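Local coordinates for protelomerase (Agrobacterium tumefaciens, PDB 4F43), which generates and protects the covalently closed hairpin ends of a linear chromosome, at residues G172-A184 with I196-L210. The protein carries 1 engineered substitution. Residues are numbered along the deposited sequence; the frame is centred on the assembly and turned at random.
Sequences GVSKWSILFNGQA and ITYEIPVLTRSETVL. With nucleotides of chain B.
Strands 177-180 and 198-201 pair antiparallel at the margin of the small sheet in the telomere resolvase catalytic domain, with strand 198-201 outermost. The short axes approach to 4.6 Å at 139°, a marked twist. Ile178 and Ile200 form the hydrogen-bonded pair at the centre: Ile178 N reaches Ile200 O at 2.9 Å, and Ile200 N returns a bond to Ile178 O. Phe180 and Tyr198 form the next such pair, through two weaker bonds. Past Pro201 the chain enters helix 206-217, whose start is tied to the corner at Lys175 and Trp176: Ser206 N bonds to Lys175 O, and Ser206 OG, tucked between its backbone N and carbonyl carbon (chi1 53°), donates to Ser174 O at 2.6 Å.

Ile178 shows how one branched side chain can join sheet to helix. Ile178 CG1 lies against Ile200 CG1, Ile178 CD1 meets Val202 CG1 at 3.7 Å and Val209 CG1 farther off, while CG2 turns to Ser206 CB and Leu210 CD1. Helix 140-151 covers this cluster, with Thr151 on Ile178 and Ile200 and Leu147 on Val209. On the same face, the Phe180 and Tyr198 side chains run side by side with their ring planes 85° apart, and Tyr198 CE2 sits at the edge of the Phe180 ring; Arg153 makes a cation-pi contact with Phe180. Gln183, whose NE2 binds Leu291 O, also accepts at OE1 a weak hydrogen bond from Tyr198 OH, 3.2 Å away. Just beyond, where the chain nears the hairpin DNA, Ala184 CB lies 3.7 Å from O5' of DT22 of chain B.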
loop_
_atom_site.group_PDB
_atom_site.type_symbol
_atom_site.label_atom_id
_atom_site.label_comp_id
_atom_site.label_asym_id
_atom_site.label_seq_id
_atom_site.Cartn_x
_atom_site.Cartn_y
_atom_site.Cartn_z
ATOM N N GLY A 172 -5.740 -19.849 26.629
ATOM C CA GLY A 172 -5.688 -18.413 26.833
ATOM C C GLY A 172 -5.194 -17.661 25.613
ATOM O O GLY A 172 -4.877 -18.259 24.584
ATOM N N VAL A 173 -5.129 -16.340 25.732
ATOM C CA VAL A 173 -4.673 -15.496 24.636
ATOM C C VAL A 173 -3.182 -15.682 24.388
ATOM O O VAL A 173 -2.457 -16.187 25.246
ATOM C CB VAL A 173 -4.949 -14.007 24.918
ATOM C CG1 VAL A 173 -6.422 -13.791 25.225
ATOM C CG2 VAL A 173 -4.081 -13.512 26.067
ATOM N N SER A 174 -2.731 -15.279 23.206
ATOM C CA SER A 174 -1.313 -15.311 22.883
ATOM C C SER A 174 -0.691 -13.963 23.220
ATOM O O SER A 174 -1.269 -12.914 22.938
ATOM C CB SER A 174 -1.104 -15.640 21.404
ATOM O OG SER A 174 0.275 -15.762 21.096
ATOM N N LYS A 175 0.486 -13.998 23.832
ATOM C CA LYS A 175 1.149 -12.777 24.269
ATOM C C LYS A 175 1.793 -12.031 23.104
ATOM O O LYS A 175 1.823 -10.801 23.086
ATOM C CB LYS A 175 2.193 -13.092 25.341
ATOM C CG LYS A 175 2.820 -11.863 25.970
ATOM C CD LYS A 175 3.746 -12.237 27.112
ATOM C CE LYS A 175 4.298 -10.996 27.793
ATOM N NZ LYS A 175 5.164 -11.336 28.956
ATOM N N TRP A 176 2.296 -12.777 22.125
ATOM C CA TRP A 176 3.032 -12.172 21.019
ATOM C C TRP A 176 2.447 -12.478 19.641
ATOM O O TRP A 176 3.188 -12.673 18.679
ATOM C CB TRP A 176 4.504 -12.593 21.070
ATOM C CG TRP A 176 5.189 -12.206 22.348
ATOM C CD1 TRP A 176 5.251 -12.936 23.499
ATOM C CD2 TRP A 176 5.902 -10.990 22.605
ATOM N NE1 TRP A 176 5.961 -12.251 24.456
ATOM C CE2 TRP A 176 6.371 -11.054 23.931
ATOM C CE3 TRP A 176 6.190 -9.855 21.840
ATOM C CZ2 TRP A 176 7.113 -10.027 24.511
ATOM C CZ3 TRP A 176 6.927 -8.837 22.417
ATOM C CH2 TRP A 176 7.380 -8.930 23.739
ATOM N N SER A 177 1.119 -12.509 19.551
ATOM C CA SER A 177 0.438 -12.678 18.269
ATOM C C SER A 177 -1.039 -12.308 18.364
ATOM O O SER A 177 -1.678 -12.523 19.393
ATOM C CB SER A 177 0.581 -14.112 17.751
ATOM O OG SER A 177 -0.318 -14.987 18.407
ATOM N N ILE A 178 -1.571 -11.749 17.281
ATOM C CA ILE A 178 -2.986 -11.395 17.199
ATOM C C ILE A 178 -3.578 -11.866 15.873
ATOM O O ILE A 178 -2.884 -12.466 15.054
ATOM C CB ILE A 178 -3.196 -9.873 17.321
ATOM C CG1 ILE A 178 -2.541 -9.146 16.145
ATOM C CG2 ILE A 178 -2.650 -9.355 18.645
ATOM C CD1 ILE A 178 -2.664 -7.638 16.218
ATOM N N LEU A 179 -4.864 -11.594 15.666
ATOM C CA LEU A 179 -5.523 -11.920 14.406
ATOM C C LEU A 179 -5.755 -10.650 13.592
ATOM O O LEU A 179 -5.784 -9.552 14.143
ATOM C CB LEU A 179 -6.846 -12.645 14.660
ATOM C CG LEU A 179 -6.777 -13.920 15.504
ATOM C CD1 LEU A 179 -8.155 -14.548 15.639
ATOM C CD2 LEU A 179 -5.789 -14.910 14.906
ATOM N N PHE A 180 -5.920 -10.800 12.281
ATOM C CA PHE A 180 -6.022 -9.644 11.396
ATOM C C PHE A 180 -7.013 -9.829 10.246
ATOM O O PHE A 180 -7.160 -10.927 9.706
ATOM C CB PHE A 180 -4.637 -9.280 10.850
ATOM C CG PHE A 180 -4.671 -8.304 9.710
ATOM C CD1 PHE A 180 -5.006 -6.977 9.926
ATOM C CD2 PHE A 180 -4.364 -8.715 8.423
ATOM C CE1 PHE A 180 -5.039 -6.078 8.875
ATOM C CE2 PHE A 180 -4.395 -7.821 7.368
ATOM C CZ PHE A 180 -4.733 -6.501 7.593
ATOM N N ASN A 181 -7.681 -8.738 9.883
ATOM C CA ASN A 181 -8.629 -8.714 8.775
ATOM C C ASN A 181 -9.003 -7.269 8.453
ATOM O O ASN A 181 -9.310 -6.495 9.357
ATOM C CB ASN A 181 -9.886 -9.507 9.136
ATOM C CG ASN A 181 -10.644 -9.992 7.915
ATOM O OD1 ASN A 181 -10.048 -10.409 6.922
ATOM N ND2 ASN A 181 -11.970 -9.943 7.984
ATOM N N GLY A 182 -8.963 -6.890 7.179
ATOM C CA GLY A 182 -8.548 -7.774 6.107
ATOM C C GLY A 182 -7.459 -7.164 5.248
ATOM O O GLY A 182 -7.217 -5.957 5.288
ATOM N N GLN A 183 -6.805 -8.009 4.460
ATOM C CA GLN A 183 -5.686 -7.592 3.626
ATOM C C GLN A 183 -6.120 -6.623 2.528
ATOM O O GLN A 183 -7.279 -6.620 2.109
ATOM C CB GLN A 183 -5.017 -8.824 3.005
ATOM C CG GLN A 183 -3.688 -8.566 2.304
ATOM C CD GLN A 183 -2.516 -8.467 3.263
ATOM O OE1 GLN A 183 -2.677 -8.118 4.432
ATOM N NE2 GLN A 183 -1.325 -8.785 2.770
ATOM N N ALA A 184 -5.184 -5.796 2.075
ATOM C CA ALA A 184 -5.424 -4.891 0.959
ATOM C C ALA A 184 -4.664 -5.364 -0.276
ATOM O O ALA A 184 -3.849 -6.284 -0.195
ATOM C CB ALA A 184 -5.012 -3.474 1.326
ATOM N N ILE A 196 -9.961 -12.949 4.619
ATOM C CA ILE A 196 -9.309 -14.028 5.352
ATOM C C ILE A 196 -8.734 -13.548 6.680
ATOM O O ILE A 196 -7.878 -12.665 6.714
ATOM C CB ILE A 196 -8.181 -14.671 4.521
ATOM C CG1 ILE A 196 -8.753 -15.330 3.265
ATOM C CG2 ILE A 196 -7.416 -15.685 5.357
ATOM C CD1 ILE A 196 -9.737 -16.445 3.555
ATOM N N THR A 197 -9.215 -14.133 7.771
ATOM C CA THR A 197 -8.699 -13.825 9.099
ATOM C C THR A 197 -7.555 -14.770 9.446
ATOM O O THR A 197 -7.774 -15.952 9.704
ATOM C CB THR A 197 -9.795 -13.943 10.171
ATOM O OG1 THR A 197 -10.323 -15.276 10.172
ATOM C CG2 THR A 197 -10.920 -12.958 9.895
ATOM N N TYR A 198 -6.333 -14.246 9.448
ATOM C CA TYR A 198 -5.157 -15.067 9.723
ATOM C C TYR A 198 -4.311 -14.507 10.864
ATOM O O TYR A 198 -4.417 -13.330 11.214
ATOM C CB TYR A 198 -4.315 -15.259 8.456
ATOM C CG TYR A 198 -3.686 -13.995 7.910
ATOM C CD1 TYR A 198 -2.325 -13.763 8.044
ATOM C CD2 TYR A 198 -4.452 -13.037 7.253
ATOM C CE1 TYR A 198 -1.742 -12.616 7.543
ATOM C CE2 TYR A 198 -3.878 -11.883 6.752
ATOM C CZ TYR A 198 -2.521 -11.679 6.900
ATOM O OH TYR A 198 -1.944 -10.535 6.403
ATOM N N GLU A 199 -3.471 -15.363 11.438
ATOM C CA GLU A 199 -2.691 -15.010 12.619
ATOM C C GLU A 199 -1.367 -14.341 12.259
ATOM O O GLU A 199 -0.629 -14.821 11.399
ATOM C CB GLU A 199 -2.442 -16.258 13.472
ATOM C CG GLU A 199 -1.888 -15.977 14.858
ATOM C CD GLU A 199 -1.787 -17.231 15.707
ATOM O OE1 GLU A 199 -2.569 -17.361 16.673
ATOM O OE2 GLU A 199 -0.929 -18.086 15.408
ATOM N N ILE A 200 -1.077 -13.227 12.926
ATOM C CA ILE A 200 0.157 -12.482 12.698
ATOM C C ILE A 200 0.885 -12.214 14.013
ATOM O O ILE A 200 0.253 -12.080 15.060
ATOM C CB ILE A 200 -0.118 -11.134 11.999
ATOM C CG1 ILE A 200 -1.113 -10.301 12.811
ATOM C CG2 ILE A 200 -0.635 -11.360 10.590
ATOM C CD1 ILE A 200 -1.333 -8.909 12.263
ATOM N N PRO A 201 2.223 -12.144 13.967
ATOM C CA PRO A 201 3.000 -11.827 15.167
ATOM C C PRO A 201 2.963 -10.338 15.486
ATOM O O PRO A 201 2.715 -9.520 14.600
ATOM C CB PRO A 201 4.420 -12.239 14.775
ATOM C CG PRO A 201 4.455 -12.061 13.298
ATOM C CD PRO A 201 3.089 -12.459 12.816
ATOM N N VAL A 202 3.205 -9.997 16.748
ATOM C CA VAL A 202 3.300 -8.604 17.169
ATOM C C VAL A 202 4.574 -8.377 17.975
ATOM O O VAL A 202 5.121 -9.308 18.566
ATOM C CB VAL A 202 2.077 -8.172 17.999
ATOM C CG1 VAL A 202 0.863 -8.007 17.101
ATOM C CG2 VAL A 202 1.797 -9.176 19.099
ATOM N N LEU A 203 5.044 -7.133 17.997
ATOM C CA LEU A 203 6.333 -6.813 18.603
ATOM C C LEU A 203 6.198 -6.267 20.024
ATOM O O LEU A 203 7.172 -5.815 20.624
ATOM C CB LEU A 203 7.112 -5.843 17.711
ATOM C CG LEU A 203 7.311 -6.354 16.281
ATOM C CD1 LEU A 203 8.144 -5.385 15.462
ATOM C CD2 LEU A 203 7.942 -7.737 16.292
ATOM N N THR A 204 4.980 -6.314 20.551
ATOM C CA THR A 204 4.727 -6.016 21.957
ATOM C C THR A 204 3.518 -6.836 22.392
ATOM O O THR A 204 2.834 -7.415 21.549
ATOM C CB THR A 204 4.469 -4.515 22.196
ATOM O OG1 THR A 204 4.484 -4.241 23.604
ATOM C CG2 THR A 204 3.130 -4.101 21.615
ATOM N N ARG A 205 3.256 -6.894 23.695
ATOM C CA ARG A 205 2.172 -7.733 24.208
ATOM C C ARG A 205 0.813 -7.398 23.594
ATOM O O ARG A 205 0.471 -6.229 23.413
ATOM C CB ARG A 205 2.115 -7.706 25.738
ATOM C CG ARG A 205 2.605 -6.418 26.374
ATOM C CD ARG A 205 2.872 -6.633 27.854
ATOM N NE ARG A 205 3.421 -5.448 28.506
ATOM C CZ ARG A 205 2.708 -4.605 29.246
ATOM N NH1 ARG A 205 1.412 -4.815 29.430
ATOM N NH2 ARG A 205 3.292 -3.554 29.804
ATOM N N SER A 206 0.055 -8.444 23.274
ATOM C CA SER A 206 -1.190 -8.326 22.515
ATOM C C SER A 206 -2.239 -7.422 23.162
ATOM O O SER A 206 -3.009 -6.761 22.462
ATOM C CB SER A 206 -1.784 -9.713 22.252
ATOM O OG SER A 206 -1.922 -10.446 23.456
ATOM N N GLU A 207 -2.267 -7.395 24.491
ATOM C CA GLU A 207 -3.236 -6.584 25.221
ATOM C C GLU A 207 -3.048 -5.096 24.936
ATOM O O GLU A 207 -4.018 -4.347 24.805
ATOM C CB GLU A 207 -3.137 -6.848 26.725
ATOM C CG GLU A 207 -3.379 -8.295 27.132
ATOM C CD GLU A 207 -2.132 -9.154 27.033
ATOM O OE1 GLU A 207 -1.016 -8.597 27.099
ATOM O OE2 GLU A 207 -2.270 -10.387 26.887
ATOM N N THR A 208 -1.790 -4.678 24.834
ATOM C CA THR A 208 -1.459 -3.283 24.568
ATOM C C THR A 208 -1.911 -2.865 23.170
ATOM O O THR A 208 -2.534 -1.814 22.995
ATOM C CB THR A 208 0.053 -3.029 24.716
ATOM O OG1 THR A 208 0.514 -3.573 25.961
ATOM C CG2 THR A 208 0.351 -1.538 24.673
ATOM N N VAL A 209 -1.594 -3.695 22.179
ATOM C CA VAL A 209 -1.996 -3.440 20.799
ATOM C C VAL A 209 -3.515 -3.401 20.670
ATOM O O VAL A 209 -4.072 -2.497 20.048
ATOM C CB VAL A 209 -1.433 -4.506 19.837
ATOM C CG1 VAL A 209 -2.028 -4.336 18.447
ATOM C CG2 VAL A 209 0.080 -4.423 19.785
ATOM N N LEU A 210 -4.176 -4.386 21.273
ATOM C CA LEU A 210 -5.633 -4.471 21.250
ATOM C C LEU A 210 -6.272 -3.249 21.894
ATOM O O LEU A 210 -7.265 -2.719 21.393
ATOM C CB LEU A 210 -6.105 -5.745 21.955
ATOM C CG LEU A 210 -6.368 -6.967 21.070
ATOM C CD1 LEU A 210 -5.231 -7.191 20.088
ATOM C CD2 LEU A 210 -6.591 -8.208 21.922
ATOM P P DT B 22 -6.053 -1.199 -2.415
ATOM O OP1 DT B 22 -6.661 -2.516 -2.121
ATOM O OP2 DT B 22 -6.918 -0.016 -2.617
ATOM O "O5'" DT B 22 -5.007 -0.854 -1.252
ATOM C "C5'" DT B 22 -4.494 0.468 -1.092
ATOM C "C4'" DT B 22 -2.991 0.509 -1.305
ATOM O "O4'" DT B 22 -2.716 0.646 -2.718
ATOM C "C3'" DT B 22 -2.271 1.692 -0.668
ATOM O "O3'" DT B 22 -1.835 1.372 0.650
ATOM C "C2'" DT B 22 -1.076 1.922 -1.586
ATOM C "C1'" DT B 22 -1.406 1.152 -2.862
ATOM N N1 DT B 22 -1.318 1.993 -4.093
ATOM C C2 DT B 22 -0.077 2.374 -4.551
ATOM O O2 DT B 22 0.969 2.060 -4.011
ATOM N N3 DT B 22 -0.096 3.141 -5.686
ATOM C C4 DT B 22 -1.202 3.564 -6.397
ATOM O O4 DT B 22 -1.102 4.256 -7.408
ATOM C C5 DT B 22 -2.469 3.132 -5.861
ATOM C C7 DT B 22 -3.748 3.525 -6.540
ATOM C C6 DT B 22 -2.467 2.379 -4.752
#